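Local coordinates for protein TetR family transcriptional regulator (Rhodococcus erythropolis, PDB 4ZA6) that probably represses transcription of the quorum-sensing signal degradation gene qsdA as a TetR-family regulator, at residues 11-16 with 30-35; 104-109 with 114-119; 64-69 with 82-87. All coordinates share one frame; numbering follows the deposited sequence.

From the N terminus, interaction 1 comes first: the chain leaves helix 4-19, turns, and helix 26-33 packs back against it, so the contact closes a loop of 13 residues within the N-terminal helices. Helix 47-69 then runs on to interaction 3, where its last turn meets helix 74-90 across a hairpin. Interaction 2 follows, closing a short turn between helices 103-111 and 115-133. The three loops stand in series; none crosses or encloses another. Helix 47-69 ties them together, since Ile-11 and Ala-14 rest on it near interaction 1, Leu-109 and Ile-116 touch it from interaction 2, and its C-terminal end supplies half of interaction 3.

Interaction 1: residues 11-16 with 30-35; sequences IDTAAS and AERLGV
Arg-32 reaches from helix 26-33 across the outer side of helix 4-19, lying over Thr-13 first and ending near Ser-16. Its CB is 4.0 Å from Thr-13 CG2, and the chain then runs extended from CG to NE, so that the same methyl is met again further out, CD lying 4.0 Å from Thr-13 CG2. The arginine chain thus slants over the threonine methyl. Thr-13 offers this methyl because CG2 is anti to the backbone N, while OG1 lies beside that N and turns back to Arg-9 O of its own helix, with which it is hydrogen-bonded. Beyond NE the guanidinium comes past Ser-16, whose hydroxyl lies at its edge and near its plane. That approach is indirect: Arg-32 NH1 donates to a water at 3.0 Å, and the same water lies 3.1 Å from Ser-16 OG, to which it is hydrogen-bonded. The other terminal nitrogen, NH2, forms a salt bridge with Glu-22, so the guanidinium is held from two of its nitrogens and its charge is met by a carboxylate beyond the end of helix 4-19. Leu-33 fills in beside Thr-13, running past it in the opposite direction, with CD2 4.0 Å from Thr-13 OG1; it also touches Arg-9, Ala-10 and Leu-40. Gly-34 is the first residue to leave helical angles, with a positive phi of 74°, in a Schellman motif: Val-35 N bonds back to Ala-30 O at 2.9 Å and Gly-34 N to Glu-31 O at 3.1 Å. The turn leads into helix 37-44. Packing of helix 26-33 on helix 4-19, followed by a short turn and a further helix, is the arrangement of the N-terminal three-helix DNA-binding domain of TetR-family repressors, in which helices 26-33 and 37-44 probably form the helix-turn-helix.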
# COMPACT_ATOMS: atom_id res chain seq x y z
N ILE A 11 2.42 5.49 -16.62
CA ILE A 11 2.13 5.46 -15.17
C ILE A 11 2.02 6.87 -14.61
O ILE A 11 1.09 7.15 -13.85
CB ILE A 11 3.14 4.59 -14.38
CG1 ILE A 11 3.25 3.17 -14.97
CG2 ILE A 11 2.81 4.58 -12.86
CD1 ILE A 11 4.50 2.42 -14.51
N ASP A 12 2.94 7.77 -15.00
CA ASP A 12 2.91 9.15 -14.54
C ASP A 12 1.60 9.84 -14.89
O ASP A 12 1.06 10.57 -14.06
CB ASP A 12 4.11 9.94 -15.07
CG ASP A 12 5.44 9.55 -14.44
OD1 ASP A 12 5.45 8.69 -13.53
OD2 ASP A 12 6.47 10.12 -14.85
N THR A 13 1.10 9.61 -16.12
CA THR A 13 -0.15 10.20 -16.59
C THR A 13 -1.32 9.60 -15.84
O THR A 13 -2.19 10.33 -15.38
CB THR A 13 -0.24 10.13 -18.14
OG1 THR A 13 0.97 10.70 -18.70
CG2 THR A 13 -1.44 10.87 -18.69
N ALA A 14 -1.33 8.27 -15.68
CA ALA A 14 -2.38 7.54 -14.93
C ALA A 14 -2.41 7.98 -13.45
O ALA A 14 -3.49 8.20 -12.91
CB ALA A 14 -2.15 6.05 -15.05
N ALA A 15 -1.23 8.19 -12.83
CA ALA A 15 -1.07 8.68 -11.46
C ALA A 15 -1.63 10.10 -11.31
O ALA A 15 -2.26 10.38 -10.29
CB ALA A 15 0.41 8.65 -11.06
N SER A 16 -1.47 10.97 -12.33
CA SER A 16 -2.05 12.33 -12.26
C SER A 16 -3.59 12.30 -12.26
O SER A 16 -4.21 13.12 -11.60
CB SER A 16 -1.49 13.25 -13.36
OG SER A 16 -2.26 13.26 -14.56
N ALA A 30 -4.95 6.93 -23.32
CA ALA A 30 -4.34 6.70 -24.64
C ALA A 30 -4.27 8.00 -25.45
O ALA A 30 -3.25 8.27 -26.10
CB ALA A 30 -5.14 5.64 -25.38
N GLU A 31 -5.34 8.83 -25.39
CA GLU A 31 -5.38 10.11 -26.11
C GLU A 31 -4.34 11.07 -25.53
O GLU A 31 -3.61 11.68 -26.30
CB GLU A 31 -6.81 10.72 -26.05
CG GLU A 31 -6.97 12.06 -26.76
CD GLU A 31 -8.39 12.34 -27.23
OE1 GLU A 31 -9.16 13.00 -26.49
OE2 GLU A 31 -8.72 11.90 -28.35
N ARG A 32 -4.23 11.17 -24.19
CA ARG A 32 -3.22 12.03 -23.53
C ARG A 32 -1.78 11.63 -23.90
O ARG A 32 -0.92 12.49 -24.08
CB ARG A 32 -3.39 12.03 -22.01
CG ARG A 32 -4.50 12.94 -21.52
CD ARG A 32 -4.60 12.87 -20.02
NE ARG A 32 -5.75 13.63 -19.53
CZ ARG A 32 -6.01 13.84 -18.24
NH1 ARG A 32 -5.19 13.38 -17.31
NH2 ARG A 32 -7.08 14.53 -17.88
N LEU A 33 -1.54 10.32 -24.03
CA LEU A 33 -0.23 9.78 -24.41
C LEU A 33 0.08 9.89 -25.90
O LEU A 33 1.24 9.77 -26.30
CB LEU A 33 -0.11 8.33 -23.96
CG LEU A 33 0.09 8.08 -22.47
CD1 LEU A 33 -0.10 6.63 -22.15
CD2 LEU A 33 1.48 8.52 -22.01
N GLY A 34 -0.96 10.10 -26.70
CA GLY A 34 -0.85 10.14 -28.14
C GLY A 34 -0.64 8.75 -28.71
O GLY A 34 0.06 8.59 -29.71
N VAL A 35 -1.24 7.74 -28.06
CA VAL A 35 -1.13 6.34 -28.52
C VAL A 35 -2.51 5.70 -28.75
O VAL A 35 -3.50 6.15 -28.19
CB VAL A 35 -0.23 5.44 -27.62
CG1 VAL A 35 1.19 5.97 -27.54
CG2 VAL A 35 -0.83 5.26 -26.22
O HOH W 1 -5.05 14.55 -14.59

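Interaction 2: residues 104-109 with 114-119; sequences MVFIKL and GSIESI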
# COMPACT_ATOMS: atom_id res chain seq x y z
N MET A 104 -15.32 -2.40 -5.28
CA MET A 104 -14.99 -3.79 -5.64
C MET A 104 -13.64 -3.90 -6.35
O MET A 104 -12.90 -4.86 -6.09
CB MET A 104 -16.11 -4.42 -6.49
CG MET A 104 -17.41 -4.62 -5.72
SD MET A 104 -18.66 -5.54 -6.67
CE MET A 104 -17.96 -7.21 -6.59
N VAL A 105 -13.31 -2.94 -7.23
CA VAL A 105 -12.01 -2.92 -7.92
C VAL A 105 -10.94 -2.75 -6.87
O VAL A 105 -9.99 -3.53 -6.85
CB VAL A 105 -11.93 -1.79 -9.00
CG1 VAL A 105 -10.51 -1.61 -9.52
CG2 VAL A 105 -12.88 -2.07 -10.16
N PHE A 106 -11.13 -1.77 -5.95
CA PHE A 106 -10.16 -1.52 -4.89
C PHE A 106 -9.97 -2.70 -3.91
O PHE A 106 -8.82 -3.00 -3.55
CB PHE A 106 -10.43 -0.20 -4.13
CG PHE A 106 -9.32 0.11 -3.17
CD1 PHE A 106 -8.10 0.59 -3.63
CD2 PHE A 106 -9.44 -0.20 -1.82
CE1 PHE A 106 -7.03 0.79 -2.74
CE2 PHE A 106 -8.38 0.05 -0.93
CZ PHE A 106 -7.18 0.53 -1.40
N ILE A 107 -11.07 -3.37 -3.50
CA ILE A 107 -10.96 -4.51 -2.59
C ILE A 107 -10.01 -5.54 -3.20
O ILE A 107 -9.10 -6.02 -2.52
CB ILE A 107 -12.34 -5.14 -2.20
CG1 ILE A 107 -13.17 -4.18 -1.30
CG2 ILE A 107 -12.11 -6.48 -1.45
CD1 ILE A 107 -14.70 -4.52 -1.20
N LYS A 108 -10.21 -5.81 -4.51
CA LYS A 108 -9.40 -6.74 -5.30
C LYS A 108 -7.94 -6.32 -5.37
O LYS A 108 -7.06 -7.13 -5.10
CB LYS A 108 -10.01 -6.91 -6.70
CG LYS A 108 -9.28 -7.88 -7.60
CD LYS A 108 -10.11 -8.24 -8.81
CE LYS A 108 -9.46 -9.34 -9.58
NZ LYS A 108 -8.44 -8.85 -10.56
N LEU A 109 -7.67 -5.07 -5.75
CA LEU A 109 -6.29 -4.56 -5.85
C LEU A 109 -5.51 -4.51 -4.52
O LEU A 109 -4.31 -4.76 -4.49
CB LEU A 109 -6.30 -3.16 -6.51
CG LEU A 109 -6.82 -3.08 -7.94
CD1 LEU A 109 -6.80 -1.66 -8.43
CD2 LEU A 109 -6.01 -3.96 -8.87
N GLY A 114 -1.34 -9.20 -5.14
CA GLY A 114 -1.18 -8.36 -6.32
C GLY A 114 -0.16 -7.28 -6.03
O GLY A 114 0.60 -7.40 -5.06
N SER A 115 -0.17 -6.21 -6.83
CA SER A 115 0.76 -5.09 -6.74
C SER A 115 0.89 -4.40 -5.37
O SER A 115 2.00 -4.28 -4.84
CB SER A 115 0.50 -4.10 -7.87
OG SER A 115 0.81 -4.70 -9.11
N ILE A 116 -0.24 -3.99 -4.78
CA ILE A 116 -0.26 -3.31 -3.47
C ILE A 116 0.32 -4.19 -2.36
O ILE A 116 1.24 -3.75 -1.67
CB ILE A 116 -1.68 -2.76 -3.13
CG1 ILE A 116 -2.11 -1.69 -4.18
CG2 ILE A 116 -1.72 -2.19 -1.68
CD1 ILE A 116 -3.59 -1.34 -4.20
N GLU A 117 -0.20 -5.44 -2.18
CA GLU A 117 0.32 -6.35 -1.15
C GLU A 117 1.79 -6.70 -1.36
O GLU A 117 2.50 -6.82 -0.37
CB GLU A 117 -0.53 -7.62 -0.98
CG GLU A 117 -1.86 -7.42 -0.26
CD GLU A 117 -2.62 -8.67 0.14
OE1 GLU A 117 -2.36 -9.76 -0.43
OE2 GLU A 117 -3.44 -8.59 1.08
N SER A 118 2.26 -6.87 -2.62
CA SER A 118 3.68 -7.22 -2.88
C SER A 118 4.65 -6.14 -2.48
O SER A 118 5.65 -6.46 -1.86
CB SER A 118 3.91 -7.57 -4.36
OG SER A 118 3.14 -8.70 -4.72
N ILE A 119 4.38 -4.88 -2.84
CA ILE A 119 5.27 -3.78 -2.45
C ILE A 119 5.20 -3.55 -0.93
O ILE A 119 6.24 -3.36 -0.30
CB ILE A 119 5.06 -2.50 -3.31
CG1 ILE A 119 6.22 -1.46 -3.11
CG2 ILE A 119 3.69 -1.84 -3.05
CD1 ILE A 119 7.60 -1.88 -3.59
O HOH W 2 -2.52 -6.51 -3.78
O HOH W 3 -2.62 -4.17 -6.43
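Ile-116 points its CB toward helix 103-111 and lays its CD1 methyl against the C-terminal part of that helix. The methyl lies 4.0 Å from Leu-109 CB and 3.5 Å from Leu-109 O, so it packs on the start of the leucine side chain and on its carbonyl together. CG1 sits beside the Ile-116 backbone N (chi1 -63°), which carries CD1 on toward the Phe-106 ring; CD1 approaches this ring obliquely, 4.3 Å from Phe-106 CE1. The ring is also met edge-to-face by Tyr-159, and a bound pentanediol, probably from the crystallisation liquor but possibly marking a pocket, lies close to it. The contact spans a tight turn between the consecutive helices 103-111 and 115-133 of the TetR-like C-terminal domain. Two waters bridge the backbone across this turn. Leu-109 O accepts from both, each at 2.6 Å; one accepts in turn from Ile-116 N, the other from Glu-117 N, amides of the first turn of helix 115-133. Gly-114 occupies the N-cap position of that helix. Its carbonyl takes both Ser-118 N and, at 2.9 Å, Ser-118 OG, the hydroxyl standing 47° out of the carbonyl plane.

Interaction 3: residues 64-69 with 82-87; sequences RKAMSQ and FGRVMR
Ala-66 makes the apolar part of the contact, its single methyl directed at helix 74-90 and set between two neighbours there. Ala-66 CB is 3.6 Å from Val-85 CG2 and 3.8 Å from Arg-84 CB. With CG1 of the valine anti to the backbone N (chi1 168°), the other methyl, CG2, faces the alanine. With so small a residue at the crossing the backbones come close, Ala-66 CA and Arg-84 CA being 5.8 Å apart. The segment axes approach to 8.8 Å at 140°, an obliquely antiparallel helix hairpin that joins the long helix 47-69 to helix 74-90 of the C-terminal domain, the part that binds ligands in TetR relatives. The arginine's contacts lie at the exposed side. The extended Arg-84 chain passes the end of helix 47-69, and the backbone carbonyl Gln-69 O stands over one face of its guanidinium, displaced from the centre of the group; Arg-84 NH2 is 3.4 Å from Gln-69 O, too poorly angled for a hydrogen bond. Arg-84 NH1 packs on Gln-69 CB at 3.6 Å, and the Gln-69 side-chain amide is turned 57° from the guanidinium plane. Arg-84 NE has a long, weak ion pair with Asp-80.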
# COMPACT_ATOMS: atom_id res chain seq x y z
N ARG A 64 8.00 5.00 2.60
CA ARG A 64 9.31 5.66 2.64
C ARG A 64 9.27 6.90 3.50
O ARG A 64 10.22 7.18 4.21
CB ARG A 64 9.78 6.03 1.22
CG ARG A 64 9.93 4.82 0.28
CD ARG A 64 11.20 4.02 0.51
NE ARG A 64 11.31 2.89 -0.41
CZ ARG A 64 11.84 1.73 -0.07
NH1 ARG A 64 12.30 1.53 1.15
NH2 ARG A 64 11.90 0.74 -0.95
N LYS A 65 8.17 7.67 3.41
CA LYS A 65 7.99 8.88 4.20
C LYS A 65 7.85 8.47 5.67
O LYS A 65 8.57 8.97 6.51
CB LYS A 65 6.76 9.67 3.71
CG LYS A 65 6.60 11.03 4.39
CD LYS A 65 5.33 11.74 3.95
CE LYS A 65 5.13 13.05 4.68
NZ LYS A 65 3.89 13.75 4.24
N ALA A 66 7.00 7.48 5.95
CA ALA A 66 6.81 7.02 7.32
C ALA A 66 8.10 6.47 7.94
O ALA A 66 8.33 6.71 9.11
CB ALA A 66 5.70 5.98 7.39
N MET A 67 8.93 5.76 7.15
CA MET A 67 10.22 5.20 7.61
C MET A 67 11.21 6.28 8.01
O MET A 67 11.99 6.06 8.93
CB MET A 67 10.85 4.32 6.53
CG MET A 67 10.22 2.95 6.40
SD MET A 67 10.60 2.18 4.78
CE MET A 67 12.32 1.76 5.02
N SER A 68 11.22 7.41 7.29
CA SER A 68 12.15 8.51 7.60
C SER A 68 11.65 9.34 8.79
O SER A 68 12.46 9.92 9.51
CB SER A 68 12.37 9.39 6.36
OG SER A 68 11.19 10.08 5.97
N GLN A 69 10.31 9.37 9.03
CA GLN A 69 9.70 10.16 10.11
C GLN A 69 9.45 9.39 11.41
O GLN A 69 9.32 10.00 12.47
CB GLN A 69 8.43 10.88 9.61
CG GLN A 69 8.77 12.01 8.63
CD GLN A 69 7.60 12.73 8.00
OE1 GLN A 69 7.73 13.86 7.50
NE2 GLN A 69 6.45 12.09 7.94
N PHE A 82 3.99 1.67 10.82
CA PHE A 82 2.66 1.14 10.44
C PHE A 82 1.52 2.04 10.82
O PHE A 82 0.59 2.17 10.03
CB PHE A 82 2.44 -0.29 10.96
CG PHE A 82 2.93 -1.30 9.96
CD1 PHE A 82 2.08 -1.80 8.98
CD2 PHE A 82 4.26 -1.71 9.97
CE1 PHE A 82 2.55 -2.70 8.02
CE2 PHE A 82 4.73 -2.59 8.99
CZ PHE A 82 3.87 -3.08 8.03
N GLY A 83 1.59 2.62 12.01
CA GLY A 83 0.58 3.56 12.48
C GLY A 83 0.52 4.77 11.56
O GLY A 83 -0.56 5.17 11.13
N ARG A 84 1.71 5.32 11.21
CA ARG A 84 1.86 6.47 10.30
C ARG A 84 1.31 6.17 8.91
O ARG A 84 0.55 6.99 8.37
CB ARG A 84 3.34 6.88 10.19
CG ARG A 84 3.83 7.70 11.36
CD ARG A 84 5.32 7.97 11.27
NE ARG A 84 5.78 8.68 12.46
CZ ARG A 84 5.80 10.00 12.58
NH1 ARG A 84 5.38 10.77 11.58
NH2 ARG A 84 6.23 10.56 13.70
N VAL A 85 1.71 5.01 8.32
CA VAL A 85 1.26 4.58 7.00
C VAL A 85 -0.29 4.45 7.02
O VAL A 85 -0.96 5.03 6.18
CB VAL A 85 1.95 3.27 6.54
CG1 VAL A 85 1.27 2.68 5.30
CG2 VAL A 85 3.43 3.49 6.25
N MET A 86 -0.84 3.72 8.00
CA MET A 86 -2.30 3.51 8.07
C MET A 86 -3.12 4.79 8.22
O MET A 86 -4.15 4.92 7.56
CB MET A 86 -2.66 2.48 9.14
CG MET A 86 -2.20 1.10 8.77
SD MET A 86 -2.88 -0.15 9.87
CE MET A 86 -1.74 -0.04 11.27
N ARG A 87 -2.66 5.72 9.06
CA ARG A 87 -3.34 6.99 9.26
C ARG A 87 -3.21 7.89 8.04
O ARG A 87 -4.15 8.63 7.75
CB ARG A 87 -2.88 7.67 10.55
CG ARG A 87 -3.39 6.93 11.77
CD ARG A 87 -3.08 7.64 13.08
NE ARG A 87 -1.87 7.09 13.68
CZ ARG A 87 -1.85 6.23 14.70
NH1 ARG A 87 -2.97 5.86 15.29
NH2 ARG A 87 -0.70 5.77 15.15